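Local coordinates for protein IclR family transcriptional regulator (Brucella abortus, PDB 5WHM) that represses transcription as an IclR-type regulator, probably binding operator DNA as a dimer through its N-terminal helix-turn-helix domains, at the interface of chains A and B. Coordinates in Å, arbitrary orientation; residue numbers count along the deposited sequence, not the author numbering. Chains: chain A/B, IclR family transcriptional regulator.

The interface of chains A and B. Residues chain A 94, 97, 227-228; chain B 41, 73, 82-83.
A polar, water-laced patch of the two-fold dimer interface, centred on A:Asn97 against B:Leu83 and B:Arg73, ties the wing of one subunit's DNA-binding domain to the linker region and a C-terminal-domain turn of the other and probably helps fix how the two domains sit. The side-chain amide of A:Asn97 works with both ends. A:Asn97 ND2 gives a hydrogen bond to the backbone carbonyl O of B:Leu83 at 2.9 Å, and that acceptor lies close to the plane of the amide. On the other branch, A:Asn97 OD1 takes a weak bond of 3.0 Å from B:Arg73 NH2, with guanidinium and amide planes turned 70° apart. With chi1 at 74°, CG of A:Asn97 sits between its own backbone N and carbonyl carbon, which turns the amide toward chain B. B:Arg73 reaches the site with its chain extended from CG to NE, and the same NH2 also bonds OE1 of B:Gln82, approaching from above that carbonyl plane. The B:Leu83 oxygen lies over one face of the guanidinium, near its rim. Two waters extend the network: water 1 joins A:Asn97 ND2 to the backbone O of B:Asn41 and N of B:Leu83, while water 2 links the backbone O of A:Asn97 to NE2 of B:Gln82. Selenomethionine A:Met94 adds an apolar flank, its CG packing 3.6 Å from B:Leu83 CB as the two side chains run past each other in opposite directions. Farther along the arginine, the ring of A:Tyr228 stands steeply to the B:Arg73 guanidinium, its CD1 3.8 Å from NH2, and the poorly ordered A:Gln227 adds loose contact near B:Gln82. From chain B come the short strands 72-74 and 81-83 of the winged helix-turn-helix domain; chain A supplies the end of helix 86-95, the following loop, and the turn between strands 216-225 and 229-238 of its C-terminal domain.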
# COMPACT_ATOMS: atom_id res chain seq x y z
N MSE A 94 -0.35 6.89 -1.06
CA MSE A 94 -0.75 7.43 0.25
C MSE A 94 0.46 7.65 1.19
O MSE A 94 0.66 8.75 1.71
CB MSE A 94 -1.76 6.50 0.92
CG MSE A 94 -2.44 7.15 2.13
SE MSE A 94 -1.55 6.60 3.79
CE MSE A 94 -1.39 8.43 4.53
N ASN A 97 2.67 10.79 0.89
CA ASN A 97 2.30 12.13 1.37
C ASN A 97 2.68 12.34 2.84
O ASN A 97 2.48 13.44 3.36
CB ASN A 97 0.78 12.44 1.12
CG ASN A 97 -0.19 11.70 2.05
OD1 ASN A 97 0.12 11.42 3.20
ND2 ASN A 97 -1.42 11.41 1.54
N GLN A 227 -2.48 18.46 10.10
CA GLN A 227 -2.67 17.84 8.79
C GLN A 227 -2.92 16.33 8.91
O GLN A 227 -3.92 15.81 8.40
CB GLN A 227 -1.45 18.11 7.90
CG GLN A 227 -1.50 17.44 6.51
CD GLN A 227 -0.33 17.84 5.60
OE1 GLN A 227 0.84 17.71 5.97
NE2 GLN A 227 -0.65 18.31 4.39
N TYR A 228 -2.03 15.63 9.59
CA TYR A 228 -2.08 14.17 9.63
C TYR A 228 -3.12 13.61 10.59
O TYR A 228 -3.48 12.43 10.47
CB TYR A 228 -0.70 13.59 10.00
CG TYR A 228 0.45 14.07 9.11
CD1 TYR A 228 0.48 13.76 7.76
CD2 TYR A 228 1.48 14.84 9.64
CE1 TYR A 228 1.52 14.21 6.95
CE2 TYR A 228 2.52 15.28 8.85
CZ TYR A 228 2.55 14.95 7.51
OH TYR A 228 3.59 15.40 6.72
N ASN B 41 0.37 15.09 -4.50
CA ASN B 41 -0.16 14.59 -3.23
C ASN B 41 -1.43 15.31 -2.78
O ASN B 41 -2.12 14.80 -1.90
CB ASN B 41 0.88 14.73 -2.11
CG ASN B 41 2.26 14.23 -2.52
OD1 ASN B 41 2.50 13.01 -2.57
ND2 ASN B 41 3.16 15.15 -2.83
N ARG B 73 -8.60 12.75 3.05
CA ARG B 73 -8.78 13.74 4.09
C ARG B 73 -8.85 15.10 3.42
O ARG B 73 -8.36 15.26 2.30
CB ARG B 73 -7.68 13.69 5.17
CG ARG B 73 -6.26 13.78 4.64
CD ARG B 73 -5.27 13.73 5.82
NE ARG B 73 -3.89 13.87 5.37
CZ ARG B 73 -3.02 12.86 5.26
NH1 ARG B 73 -3.37 11.62 5.61
NH2 ARG B 73 -1.79 13.10 4.83
N GLN B 82 -6.14 14.95 0.27
CA GLN B 82 -5.00 14.04 0.20
C GLN B 82 -5.50 12.65 0.51
O GLN B 82 -6.52 12.49 1.21
CB GLN B 82 -3.90 14.42 1.19
CG GLN B 82 -3.28 15.73 0.99
CD GLN B 82 -2.05 15.88 1.84
OE1 GLN B 82 -2.12 15.81 3.07
NE2 GLN B 82 -0.90 16.07 1.20
N LEU B 83 -4.78 11.64 0.02
CA LEU B 83 -5.09 10.26 0.40
C LEU B 83 -4.95 10.11 1.91
O LEU B 83 -4.06 10.70 2.53
CB LEU B 83 -4.12 9.26 -0.28
CG LEU B 83 -4.26 9.20 -1.83
CD1 LEU B 83 -3.14 8.31 -2.39
CD2 LEU B 83 -5.64 8.67 -2.22
O HOH W 1 -2.17 12.20 -1.35
O HOH W 2 1.61 15.90 2.72